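Long-range contacts in probable amidase (Thermus thermophilus, PDB 2DC0), which is a probable amidase, a member of the amidase family whose chain folds round one large mixed beta sheet flanked by helices: residues G189-E194 and I222-S227; K185-R190 and G392-A397; D74-K79 and A98-R103; D2-K7 and V213-F218; I228-V233 and V422-G427. All coordinates share one frame; numbering follows the deposited sequence.

Contact 1: G189-E194 and I222-S227; sequences GRVSLE and ILAGES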
# COMPACT_ATOMS: atom_id res chain seq x y z
N GLY A 189 -11.50 -0.37 -0.84
CA GLY A 189 -12.13 -1.26 -1.80
C GLY A 189 -13.06 -2.35 -1.32
O GLY A 189 -13.74 -2.97 -2.15
N ARG A 190 -13.13 -2.61 -0.02
CA ARG A 190 -14.01 -3.66 0.46
C ARG A 190 -15.46 -3.38 0.07
O ARG A 190 -16.20 -4.28 -0.32
CB ARG A 190 -13.88 -3.82 1.97
CG ARG A 190 -14.62 -5.04 2.50
CD ARG A 190 -14.41 -5.20 3.99
NE ARG A 190 -13.03 -5.57 4.33
CZ ARG A 190 -12.51 -6.78 4.13
NH1 ARG A 190 -13.24 -7.74 3.58
NH2 ARG A 190 -11.26 -7.02 4.48
N VAL A 191 -15.88 -2.12 0.18
CA VAL A 191 -17.23 -1.72 -0.20
C VAL A 191 -17.10 -0.99 -1.53
O VAL A 191 -16.35 -0.02 -1.65
CB VAL A 191 -17.88 -0.79 0.85
CG1 VAL A 191 -19.26 -0.35 0.38
CG2 VAL A 191 -18.00 -1.52 2.18
N SER A 192 -17.83 -1.46 -2.54
CA SER A 192 -17.75 -0.86 -3.87
C SER A 192 -18.18 0.59 -3.96
O SER A 192 -19.20 0.99 -3.38
CB SER A 192 -18.58 -1.67 -4.87
OG SER A 192 -18.58 -1.03 -6.13
N LEU A 193 -17.39 1.37 -4.68
CA LEU A 193 -17.69 2.77 -4.90
C LEU A 193 -18.14 2.97 -6.35
O LEU A 193 -18.15 4.09 -6.87
CB LEU A 193 -16.46 3.63 -4.60
CG LEU A 193 -16.32 4.00 -3.12
CD1 LEU A 193 -14.95 4.61 -2.85
CD2 LEU A 193 -17.43 4.98 -2.74
N GLU A 194 -18.49 1.87 -7.01
CA GLU A 194 -18.95 1.91 -8.40
C GLU A 194 -20.28 2.68 -8.49
O GLU A 194 -21.19 2.46 -7.68
CB GLU A 194 -19.15 0.48 -8.92
CG GLU A 194 -19.64 0.39 -10.36
CD GLU A 194 -20.01 -1.03 -10.77
OE1 GLU A 194 -19.21 -1.96 -10.51
OE2 GLU A 194 -21.09 -1.23 -11.35
N ILE A 222 -23.08 -6.48 4.77
CA ILE A 222 -24.06 -6.33 3.71
C ILE A 222 -23.50 -5.46 2.58
O ILE A 222 -23.67 -5.78 1.41
CB ILE A 222 -25.37 -5.68 4.23
CG1 ILE A 222 -25.99 -6.57 5.32
CG2 ILE A 222 -26.34 -5.46 3.09
CD1 ILE A 222 -26.37 -8.02 4.93
N LEU A 223 -22.83 -4.38 2.95
CA LEU A 223 -22.25 -3.47 1.96
C LEU A 223 -21.12 -4.11 1.17
O LEU A 223 -20.96 -3.84 -0.02
CB LEU A 223 -21.73 -2.21 2.65
CG LEU A 223 -22.80 -1.24 3.14
CD1 LEU A 223 -22.18 -0.21 4.08
CD2 LEU A 223 -23.46 -0.56 1.95
N ALA A 224 -20.35 -4.96 1.84
CA ALA A 224 -19.23 -5.63 1.20
C ALA A 224 -19.68 -6.90 0.49
O ALA A 224 -18.99 -7.41 -0.39
CB ALA A 224 -18.18 -5.98 2.25
N GLY A 225 -20.85 -7.41 0.88
CA GLY A 225 -21.37 -8.62 0.27
C GLY A 225 -20.62 -9.85 0.73
O GLY A 225 -20.53 -10.84 -0.00
N GLU A 226 -20.07 -9.81 1.94
CA GLU A 226 -19.33 -10.95 2.46
C GLU A 226 -19.38 -10.93 3.98
O GLU A 226 -19.55 -9.87 4.59
CB GLU A 226 -17.87 -10.91 1.98
CG GLU A 226 -17.09 -9.70 2.50
CD GLU A 226 -15.71 -9.56 1.86
OE1 GLU A 226 -14.95 -10.56 1.82
OE2 GLU A 226 -15.38 -8.44 1.41
N SER A 227 -19.24 -12.10 4.60
CA SER A 227 -19.27 -12.17 6.05
C SER A 227 -17.90 -11.78 6.58
O SER A 227 -16.87 -12.05 5.94
CB SER A 227 -19.64 -13.57 6.53
OG SER A 227 -18.62 -14.49 6.21
O HOH W 1 -19.59 -3.63 -2.41
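Arg190 and Glu226 supply the charged part of this contact. NH1 of Arg190 lies 3.1 Å from OE2 of Glu226, a salt bridge whose hydrogen bond is weak, bent to 127° at the hydrogen. Glu226 CG stands between its backbone N and carbonyl carbon (chi1 64°), and the chain extends beyond it toward Arg190. OE2 sits at the guanidinium edge, near its plane, but the carboxylate is turned 52° from that plane and the side chains cross at about a right angle. The stronger partner of the arginine is Asp419, reached through NH2. A second polar link is indirect: one water accepts from Ser192 N and donates to Leu223 O, 2.8 Å from each. Helix 213-224 ends here in a Schellman motif with Gly225, at positive phi, as its C-prime residue; in the other segment, Ser192 OG accepts from Glu194 N in an ST turn. The apolar part is small. Both methyls of Val191 bear on Leu223, CG1 and CG2 each 3.8 Å from Leu223 CB, while Ala224 CB rests 3.7 Å from CG of Arg190. Val191 is buried against Ala206 of strand 206-210; Arg190 and Glu226 pack on Leu339 and Lys343 of the second subunit.

Contact 2: K185-R190 and G392-A397; sequences KPSYGR and GVPTLA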
# COMPACT_ATOMS: atom_id res chain seq x y z
N LYS A 185 -14.67 3.05 8.54
CA LYS A 185 -14.04 3.12 7.22
C LYS A 185 -13.34 1.79 7.03
O LYS A 185 -12.27 1.56 7.61
CB LYS A 185 -12.99 4.24 7.13
CG LYS A 185 -12.34 4.31 5.74
CD LYS A 185 -11.00 5.05 5.74
CE LYS A 185 -9.90 4.19 6.36
NZ LYS A 185 -9.66 2.95 5.55
N PRO A 186 -13.93 0.88 6.24
CA PRO A 186 -13.34 -0.44 6.00
C PRO A 186 -12.06 -0.32 5.20
O PRO A 186 -11.68 0.77 4.76
CB PRO A 186 -14.42 -1.17 5.20
CG PRO A 186 -15.69 -0.46 5.57
CD PRO A 186 -15.25 0.98 5.60
N SER A 187 -11.40 -1.45 5.01
CA SER A 187 -10.18 -1.48 4.21
C SER A 187 -10.56 -0.95 2.84
O SER A 187 -11.69 -1.15 2.38
CB SER A 187 -9.66 -2.92 4.06
OG SER A 187 -9.25 -3.45 5.31
N TYR A 188 -9.63 -0.28 2.18
CA TYR A 188 -9.88 0.27 0.86
C TYR A 188 -10.49 -0.78 -0.07
O TYR A 188 -10.06 -1.93 -0.08
CB TYR A 188 -8.57 0.79 0.25
CG TYR A 188 -8.71 1.32 -1.16
CD1 TYR A 188 -9.17 2.61 -1.40
CD2 TYR A 188 -8.39 0.52 -2.26
CE1 TYR A 188 -9.30 3.10 -2.69
CE2 TYR A 188 -8.51 1.00 -3.56
CZ TYR A 188 -8.97 2.29 -3.77
OH TYR A 188 -9.09 2.76 -5.06
N GLY A 189 -11.50 -0.37 -0.84
CA GLY A 189 -12.13 -1.26 -1.80
C GLY A 189 -13.06 -2.35 -1.32
O GLY A 189 -13.74 -2.97 -2.15
N ARG A 190 -13.13 -2.61 -0.02
CA ARG A 190 -14.01 -3.66 0.46
C ARG A 190 -15.46 -3.38 0.07
O ARG A 190 -16.20 -4.28 -0.32
CB ARG A 190 -13.88 -3.82 1.97
CG ARG A 190 -14.62 -5.04 2.50
CD ARG A 190 -14.41 -5.20 3.99
NE ARG A 190 -13.03 -5.57 4.33
CZ ARG A 190 -12.51 -6.78 4.13
NH1 ARG A 190 -13.24 -7.74 3.58
NH2 ARG A 190 -11.26 -7.02 4.48
N GLY A 392 -5.32 3.22 3.20
CA GLY A 392 -6.35 2.19 3.07
C GLY A 392 -6.65 1.18 4.16
O GLY A 392 -7.35 0.20 3.89
N VAL A 393 -6.15 1.39 5.37
CA VAL A 393 -6.38 0.44 6.45
C VAL A 393 -7.71 0.65 7.17
O VAL A 393 -8.19 1.78 7.29
CB VAL A 393 -5.23 0.47 7.48
CG1 VAL A 393 -3.93 0.06 6.80
CG2 VAL A 393 -5.09 1.86 8.08
N PRO A 394 -8.34 -0.43 7.66
CA PRO A 394 -9.62 -0.34 8.37
C PRO A 394 -9.52 0.50 9.63
O PRO A 394 -8.67 0.25 10.48
CB PRO A 394 -9.97 -1.80 8.65
CG PRO A 394 -8.61 -2.45 8.80
CD PRO A 394 -7.83 -1.82 7.67
N THR A 395 -10.39 1.50 9.74
CA THR A 395 -10.38 2.39 10.89
C THR A 395 -11.78 2.69 11.40
O THR A 395 -12.65 3.12 10.65
CB THR A 395 -9.67 3.71 10.55
OG1 THR A 395 -8.42 3.42 9.91
CG2 THR A 395 -9.43 4.52 11.81
N LEU A 396 -11.99 2.46 12.69
CA LEU A 396 -13.27 2.70 13.33
C LEU A 396 -13.24 3.97 14.17
O LEU A 396 -12.23 4.27 14.81
CB LEU A 396 -13.62 1.52 14.24
CG LEU A 396 -14.90 1.63 15.06
CD1 LEU A 396 -16.10 1.53 14.12
CD2 LEU A 396 -14.95 0.52 16.10
N ALA A 397 -14.34 4.72 14.16
CA ALA A 397 -14.45 5.91 15.00
C ALA A 397 -15.66 5.66 15.89
O ALA A 397 -16.74 5.34 15.40
CB ALA A 397 -14.67 7.17 14.15
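Lys185 and Thr395 form an antiparallel, hydrogen-bonded bridge in the buried middle of the large sheet, where strand 182-185 ends beside the start of strand 395-403. The pair exchanges two nearly straight bonds, Lys185 N to Thr395 O at 2.9 Å and Thr395 N to Lys185 O at 2.8 Å. Past the bridge the chains stay close, and Tyr188 N donates to Gly392 O at 2.9 Å.

The lysine side chain folds across to the facing segment. Bends at chi3 (74°) and chi4 (63°) bring CE and then NZ round, and NZ donates to Val393 O at 2.6 Å and, as a second acceptor in its own segment, to Pro186 O at 3.1 Å, standing above the plane of each carbonyl. Thr395 OG1 donates to Val393 O as well, 3.1 Å away and from the opposite face of its plane, so this buried oxygen is gripped from both sides and is probably polarised. Ser187 OG lies 3.2 Å from Pro394 CD; its own hydrogen bonds are with Asp419 and Gly417.

Strands 182-185 and 395-403 are thus antiparallel neighbours in the middle of the mixed sheet of this amidase, and their bridge is flanked by two defined turns: a type II beta turn from Ser187 to Arg190, with Gly189 at positive phi, and the Schellman motif at Gly392 that closes helix 386-390.

Contact 3: D74-K79 and A98-R103; sequences DLFPVK and ARAVRR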
# COMPACT_ATOMS: atom_id res chain seq x y z
N ASP A 74 -25.48 12.27 -0.32
CA ASP A 74 -25.84 12.69 -1.68
C ASP A 74 -24.81 12.64 -2.80
O ASP A 74 -24.83 13.49 -3.69
CB ASP A 74 -26.49 14.08 -1.66
CG ASP A 74 -27.38 14.32 -2.87
OD1 ASP A 74 -27.99 13.34 -3.35
OD2 ASP A 74 -27.50 15.48 -3.33
N LEU A 75 -23.92 11.65 -2.78
CA LEU A 75 -22.96 11.47 -3.87
C LEU A 75 -23.18 10.08 -4.46
O LEU A 75 -22.58 9.72 -5.47
CB LEU A 75 -21.51 11.64 -3.39
CG LEU A 75 -20.95 10.80 -2.24
CD1 LEU A 75 -20.72 9.36 -2.67
CD2 LEU A 75 -19.62 11.43 -1.81
N PHE A 76 -24.04 9.31 -3.79
CA PHE A 76 -24.41 7.96 -4.21
C PHE A 76 -25.78 8.05 -4.91
O PHE A 76 -26.77 8.47 -4.31
CB PHE A 76 -24.59 7.03 -3.00
CG PHE A 76 -23.31 6.60 -2.34
CD1 PHE A 76 -22.47 5.67 -2.95
CD2 PHE A 76 -22.96 7.09 -1.08
CE1 PHE A 76 -21.31 5.22 -2.30
CE2 PHE A 76 -21.81 6.65 -0.43
CZ PHE A 76 -20.98 5.72 -1.04
N PRO A 77 -25.85 7.66 -6.19
CA PRO A 77 -27.15 7.73 -6.86
C PRO A 77 -28.13 6.74 -6.24
O PRO A 77 -27.76 5.62 -5.89
CB PRO A 77 -26.81 7.38 -8.31
CG PRO A 77 -25.43 7.97 -8.45
CD PRO A 77 -24.76 7.51 -7.18
N VAL A 78 -29.38 7.17 -6.07
CA VAL A 78 -30.41 6.31 -5.51
C VAL A 78 -31.61 6.41 -6.45
O VAL A 78 -31.97 7.50 -6.89
CB VAL A 78 -30.83 6.79 -4.08
CG1 VAL A 78 -32.03 6.00 -3.59
CG2 VAL A 78 -29.66 6.61 -3.12
N LYS A 79 -32.22 5.28 -6.77
CA LYS A 79 -33.37 5.27 -7.67
C LYS A 79 -34.48 6.18 -7.17
O LYS A 79 -34.84 6.15 -5.99
CB LYS A 79 -33.93 3.85 -7.82
CG LYS A 79 -32.99 2.86 -8.49
CD LYS A 79 -33.71 1.55 -8.74
CE LYS A 79 -32.85 0.59 -9.56
NZ LYS A 79 -33.58 -0.66 -9.89
N ALA A 98 -26.03 3.61 -7.37
CA ALA A 98 -24.67 3.21 -7.03
C ALA A 98 -24.67 1.75 -6.60
O ALA A 98 -25.67 1.25 -6.08
CB ALA A 98 -24.13 4.09 -5.90
N ARG A 99 -23.56 1.07 -6.82
CA ARG A 99 -23.46 -0.34 -6.45
C ARG A 99 -23.71 -0.57 -4.97
O ARG A 99 -24.41 -1.51 -4.59
CB ARG A 99 -22.09 -0.90 -6.82
CG ARG A 99 -21.97 -2.39 -6.59
CD ARG A 99 -22.79 -3.15 -7.63
NE ARG A 99 -22.75 -4.60 -7.42
CZ ARG A 99 -23.49 -5.25 -6.52
NH1 ARG A 99 -24.33 -4.59 -5.74
NH2 ARG A 99 -23.38 -6.56 -6.40
N ALA A 100 -23.14 0.29 -4.13
CA ALA A 100 -23.31 0.14 -2.68
C ALA A 100 -24.77 0.30 -2.27
O ALA A 100 -25.23 -0.34 -1.32
CB ALA A 100 -22.43 1.14 -1.94
N VAL A 101 -25.49 1.17 -2.97
CA VAL A 101 -26.91 1.42 -2.70
C VAL A 101 -27.71 0.18 -3.08
O VAL A 101 -28.64 -0.23 -2.38
CB VAL A 101 -27.41 2.66 -3.48
CG1 VAL A 101 -28.93 2.77 -3.42
CG2 VAL A 101 -26.77 3.93 -2.89
N ARG A 102 -27.35 -0.43 -4.21
CA ARG A 102 -28.02 -1.64 -4.67
C ARG A 102 -27.87 -2.73 -3.62
O ARG A 102 -28.78 -3.54 -3.42
CB ARG A 102 -27.42 -2.10 -6.00
CG ARG A 102 -28.01 -3.40 -6.53
CD ARG A 102 -27.51 -3.71 -7.94
NE ARG A 102 -27.96 -2.71 -8.91
CZ ARG A 102 -27.28 -1.62 -9.24
NH1 ARG A 102 -26.10 -1.36 -8.68
NH2 ARG A 102 -27.78 -0.76 -10.13
N ARG A 103 -26.72 -2.76 -2.95
CA ARG A 103 -26.48 -3.75 -1.90
C ARG A 103 -27.51 -3.55 -0.79
O ARG A 103 -28.09 -4.51 -0.29
CB ARG A 103 -25.07 -3.59 -1.33
CG ARG A 103 -23.95 -4.17 -2.18
CD ARG A 103 -23.98 -5.69 -2.14
NE ARG A 103 -22.92 -6.30 -2.95
CZ ARG A 103 -22.75 -7.61 -3.09
NH1 ARG A 103 -23.56 -8.45 -2.46
NH2 ARG A 103 -21.77 -8.09 -3.85
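Phe76 and Ala98 meet edge-on: the alanine CB comes to the rim of the ring near its plane, 3.7 Å from CD1. With chi1 at -74°, CG of Phe76 stands anti to its carbonyl carbon, and one face of the ring is taken by CD1 of the preceding Leu75, over its centre. Ala100 CB and Val101 CG2 approach the ring obliquely, the valine methyl lying 3.8 Å from Phe76 CB. Val78 and Val101 cross at about a right angle, with CG2 of Val78 3.9 Å from CG1 of Val101. Between these two hydrophobic ends Pro77 presses its CD onto Ala98 CB, also at 3.7 Å.

One backbone hydrogen bond joins loop and helix. Ala98 N donates to Pro77 O at 3.0 Å, 164° at the hydrogen, with the donor tilted 34° from the carbonyl plane. Ala98 is the N-cap residue of helix 99-106, so its N-H, unlike its carbonyl, which accepts from Arg102 N, looks outward to the loop. Pro77 O is flanked as well by Val101 CG2, 3.6 Å away.

Strand 69-73, helix 99-106 and the parallel neighbouring strand 110-115 follow one another in a beta-alpha-beta crossover. Val101 packs on Val72 and Leu111 of those strands, and Phe76 and Ala100 reach Leu164 of strand 163-166.

Contact 4: D2-K7 and V213-F218; sequences DLLEAK and VRDAHF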
# COMPACT_ATOMS: atom_id res chain seq x y z
N ASP A 2 -31.22 0.86 17.74
CA ASP A 2 -30.33 0.70 16.59
C ASP A 2 -30.90 -0.30 15.59
O ASP A 2 -31.99 -0.84 15.80
CB ASP A 2 -28.92 0.29 17.04
CG ASP A 2 -28.88 -1.08 17.70
OD1 ASP A 2 -29.92 -1.76 17.76
OD2 ASP A 2 -27.79 -1.47 18.15
N LEU A 3 -30.17 -0.53 14.51
CA LEU A 3 -30.61 -1.45 13.45
C LEU A 3 -30.99 -2.85 13.92
O LEU A 3 -32.06 -3.34 13.58
CB LEU A 3 -29.52 -1.59 12.38
CG LEU A 3 -29.35 -0.48 11.34
CD1 LEU A 3 -28.10 -0.74 10.51
CD2 LEU A 3 -30.59 -0.43 10.45
N LEU A 4 -30.11 -3.48 14.69
CA LEU A 4 -30.37 -4.84 15.16
C LEU A 4 -31.52 -4.94 16.15
O LEU A 4 -32.23 -5.94 16.17
CB LEU A 4 -29.08 -5.44 15.74
CG LEU A 4 -27.97 -5.59 14.69
CD1 LEU A 4 -26.71 -6.15 15.34
CD2 LEU A 4 -28.44 -6.51 13.58
N GLU A 5 -31.73 -3.90 16.96
CA GLU A 5 -32.84 -3.94 17.91
C GLU A 5 -34.15 -3.76 17.14
O GLU A 5 -35.14 -4.43 17.42
CB GLU A 5 -32.71 -2.84 18.96
CG GLU A 5 -33.68 -3.00 20.12
CD GLU A 5 -33.83 -1.74 20.95
OE1 GLU A 5 -32.80 -1.21 21.44
OE2 GLU A 5 -34.98 -1.27 21.13
N ALA A 6 -34.14 -2.85 16.16
CA ALA A 6 -35.33 -2.61 15.35
C ALA A 6 -35.66 -3.87 14.55
O ALA A 6 -36.82 -4.21 14.36
CB ALA A 6 -35.10 -1.44 14.41
N LYS A 7 -34.62 -4.55 14.10
CA LYS A 7 -34.78 -5.77 13.33
C LYS A 7 -35.42 -6.84 14.20
O LYS A 7 -36.16 -7.69 13.71
CB LYS A 7 -33.40 -6.23 12.82
CG LYS A 7 -33.43 -7.41 11.88
CD LYS A 7 -32.05 -7.64 11.27
CE LYS A 7 -32.05 -8.87 10.38
NZ LYS A 7 -32.29 -10.10 11.18
N VAL A 213 -21.48 -0.29 17.41
CA VAL A 213 -20.47 -1.04 16.69
C VAL A 213 -21.06 -2.30 16.04
O VAL A 213 -20.64 -2.69 14.95
CB VAL A 213 -19.29 -1.44 17.60
CG1 VAL A 213 -18.31 -2.32 16.84
CG2 VAL A 213 -18.58 -0.18 18.10
N ARG A 214 -22.02 -2.94 16.71
CA ARG A 214 -22.62 -4.15 16.14
C ARG A 214 -23.35 -3.82 14.84
O ARG A 214 -23.41 -4.64 13.92
CB ARG A 214 -23.56 -4.83 17.14
CG ARG A 214 -24.81 -4.04 17.49
CD ARG A 214 -25.71 -4.84 18.42
NE ARG A 214 -27.00 -4.20 18.62
CZ ARG A 214 -28.02 -4.76 19.27
NH1 ARG A 214 -27.88 -5.98 19.79
NH2 ARG A 214 -29.17 -4.11 19.41
N ASP A 215 -23.92 -2.62 14.76
CA ASP A 215 -24.61 -2.18 13.55
C ASP A 215 -23.58 -1.94 12.45
O ASP A 215 -23.81 -2.27 11.28
CB ASP A 215 -25.39 -0.89 13.80
CG ASP A 215 -26.79 -1.14 14.33
OD1 ASP A 215 -27.11 -2.29 14.70
OD2 ASP A 215 -27.58 -0.17 14.39
N ALA A 216 -22.44 -1.35 12.82
CA ALA A 216 -21.38 -1.05 11.86
C ALA A 216 -20.89 -2.33 11.18
O ALA A 216 -20.69 -2.36 9.96
CB ALA A 216 -20.21 -0.33 12.56
N HIS A 217 -20.68 -3.37 11.97
CA HIS A 217 -20.24 -4.67 11.46
C HIS A 217 -21.33 -5.29 10.58
O HIS A 217 -21.06 -5.77 9.48
CB HIS A 217 -19.94 -5.61 12.63
CG HIS A 217 -19.88 -7.06 12.24
ND1 HIS A 217 -18.83 -7.59 11.52
CD2 HIS A 217 -20.75 -8.07 12.44
CE1 HIS A 217 -19.06 -8.87 11.30
NE2 HIS A 217 -20.21 -9.19 11.85
N PHE A 218 -22.55 -5.28 11.09
CA PHE A 218 -23.70 -5.84 10.39
C PHE A 218 -23.87 -5.22 9.01
O PHE A 218 -23.99 -5.93 8.00
CB PHE A 218 -24.96 -5.60 11.23
CG PHE A 218 -26.24 -6.10 10.60
CD1 PHE A 218 -26.37 -7.43 10.22
CD2 PHE A 218 -27.32 -5.24 10.42
CE1 PHE A 218 -27.57 -7.91 9.67
CE2 PHE A 218 -28.52 -5.71 9.87
CZ PHE A 218 -28.64 -7.04 9.50
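Leu4 lies against two flat groups of helix 213-224, the guanidinium of Arg214 and the ring of Phe218. Its CB stands 3.6 Å above the centre of the guanidinium plane, on one face. Its CD2 sits over a face of the Phe218 ring, 3.7 Å from the centroid, a CH-pi contact; Lys7 CD approaches the same ring obliquely near CZ. At the edge of the guanidinium is the carboxylate of Asp2, gripped side-on by two nitrogens: NE donates to OD2 at 2.9 Å and NH2 to OD1 at 3.0 Å, with the two planes 32° apart. A weak third bond runs from NH2 to OD2, which Ser212 OG also meets.

Asp215 supplies a second carboxylate to the start of helix 3-11. Leu3 N donates to Asp215 OD2 at 2.6 Å, and Leu4 N donates to Asp215 OD1 at 3.2 Å, each oxygen being met on its syn side. The two acids lie close together; the arginine and the amides of the helix's first turn probably offset their repulsion.

The axes of segments 3-7 and 213-218 run at 83° to each other. Asp2 is the N-cap proper of helix 3-11: its chi1 of 65° sets CG between the backbone N and the carbonyl carbon, and OD1 accepts from Glu5 N at 2.9 Å. With Asp215 of the crossing helix taking the Leu3 and Leu4 amides, this capped N-terminus fastens the start of helix 3-11 to the beginning of helix 213-224.

Contact 5: I228-V233 and V422-G427; sequences IPLEGV and VLALGG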
# COMPACT_ATOMS: atom_id res chain seq x y z
N ILE A 228 -17.89 -11.15 7.75
CA ILE A 228 -16.66 -10.72 8.39
C ILE A 228 -16.62 -11.34 9.79
O ILE A 228 -17.28 -10.87 10.70
CB ILE A 228 -16.63 -9.18 8.50
CG1 ILE A 228 -16.68 -8.57 7.10
CG2 ILE A 228 -15.39 -8.73 9.26
CD1 ILE A 228 -16.98 -7.05 6.98
N PRO A 229 -15.85 -12.42 9.96
CA PRO A 229 -15.73 -13.10 11.25
C PRO A 229 -15.34 -12.17 12.40
O PRO A 229 -14.48 -11.30 12.24
CB PRO A 229 -14.67 -14.16 10.99
CG PRO A 229 -14.87 -14.48 9.53
CD PRO A 229 -15.05 -13.11 8.93
N LEU A 230 -15.98 -12.35 13.55
CA LEU A 230 -15.67 -11.55 14.73
C LEU A 230 -15.08 -12.45 15.81
O LEU A 230 -15.81 -13.16 16.50
CB LEU A 230 -16.93 -10.87 15.27
CG LEU A 230 -17.51 -9.71 14.46
CD1 LEU A 230 -18.77 -9.19 15.15
CD2 LEU A 230 -16.48 -8.60 14.34
N GLU A 231 -13.76 -12.43 15.94
CA GLU A 231 -13.09 -13.25 16.93
C GLU A 231 -13.20 -12.63 18.32
O GLU A 231 -13.32 -11.41 18.45
CB GLU A 231 -11.61 -13.43 16.56
CG GLU A 231 -11.39 -14.12 15.23
CD GLU A 231 -11.91 -15.55 15.21
OE1 GLU A 231 -11.40 -16.38 16.00
OE2 GLU A 231 -12.82 -15.84 14.40
N GLY A 232 -13.17 -13.47 19.34
CA GLY A 232 -13.26 -12.97 20.70
C GLY A 232 -12.09 -12.08 21.03
O GLY A 232 -11.04 -12.14 20.37
N VAL A 233 -12.25 -11.23 22.03
CA VAL A 233 -11.18 -10.34 22.44
C VAL A 233 -10.70 -10.71 23.84
O VAL A 233 -11.51 -10.86 24.75
CB VAL A 233 -11.65 -8.86 22.45
CG1 VAL A 233 -10.54 -7.98 23.00
CG2 VAL A 233 -12.03 -8.43 21.05
N VAL A 422 -10.76 -5.10 13.87
CA VAL A 422 -11.03 -3.73 14.28
C VAL A 422 -12.42 -3.62 14.89
O VAL A 422 -12.60 -3.03 15.96
CB VAL A 422 -10.92 -2.76 13.08
CG1 VAL A 422 -11.38 -1.36 13.49
CG2 VAL A 422 -9.48 -2.72 12.60
N LEU A 423 -13.40 -4.21 14.22
CA LEU A 423 -14.77 -4.17 14.70
C LEU A 423 -14.92 -4.91 16.03
O LEU A 423 -15.67 -4.48 16.90
CB LEU A 423 -15.70 -4.77 13.64
CG LEU A 423 -15.83 -3.85 12.41
CD1 LEU A 423 -16.46 -4.59 11.23
CD2 LEU A 423 -16.66 -2.63 12.80
N ALA A 424 -14.19 -6.01 16.19
CA ALA A 424 -14.25 -6.77 17.44
C ALA A 424 -13.66 -5.92 18.57
O ALA A 424 -14.23 -5.83 19.66
CB ALA A 424 -13.48 -8.08 17.30
N LEU A 425 -12.51 -5.31 18.32
CA LEU A 425 -11.88 -4.47 19.34
C LEU A 425 -12.76 -3.26 19.64
O LEU A 425 -12.80 -2.78 20.77
CB LEU A 425 -10.49 -4.01 18.87
CG LEU A 425 -9.42 -5.10 18.77
CD1 LEU A 425 -8.24 -4.58 17.96
CD2 LEU A 425 -8.97 -5.52 20.17
N GLY A 426 -13.47 -2.78 18.62
CA GLY A 426 -14.36 -1.64 18.82
C GLY A 426 -15.49 -2.01 19.76
O GLY A 426 -15.89 -1.23 20.62
N GLY A 427 -16.02 -3.22 19.59
CA GLY A 427 -17.11 -3.68 20.44
C GLY A 427 -16.64 -3.84 21.87
O GLY A 427 -17.36 -3.52 22.82
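Leu230 and Ala424 mark the place where an extended loop runs past helix 419-430, their CA atoms 5.7 Å apart. Residues 228-233 keep extended backbone angles without forming a strand, while residues 422-427 are regular helix. Farther along, Val233 CA comes to 6.7 Å from Leu425 CA, so the loop advances three residues while the helix advances one, and Gly232 between takes no part.

Ala424 is the hub. Its small CB lets the loop backbone come in, and Glu231 O lies 3.5 Å from it. The carboxylate of Glu231 turns off from the helix. On one side of the alanine, Leu230 has CG anti to its carbonyl carbon (chi1 -72°), and its CD2 rests on the helix backbone, 3.9 Å from Ala424 N, and against Leu423 CB at 4.0 Å, the two leucine side chains crossing at a slant. Val233 straddles the next step: its CG2 comes to 3.7 Å from Ala424 O and 4.0 Å from Ala424 CB, and its CG1 touches Leu425 CD2 at 4.1 Å, where the two side chains cross at about a right angle.

Leu230 and Leu423 both also pack on His217 of helix 213-224. Leu425 reaches on to Pro236, toward strand 237-240. The two segments meet through apolar packing, and across the contact Glu231 O and Ala424 O are touched by carbon alone; a polar tie of this partly exposed loop lies instead at Ile228 N, which bonds to Glu221 of helix 213-224.

Contacts 2 and 3 are buried, one in the middle of the large sheet and the other where a loop meets a helix over its strands; contacts 1, 4 and 5 are only partly buried. Their chemistry follows: backbone and lysine bonds dominate contact 2, apolar packing plus one backbone bond contact 3, salt bridges enter at contacts 1 and 4, and contact 5 is apolar. Helix 213-224 serves contact 4 at its start and contact 1 at its end. Contacts 1 and 2 share Gly189 and Arg190 and both touch the second subunit. Leu396 of contact 2 packs on Val213 of contact 4 and on Val422 and Gly426 of contact 5.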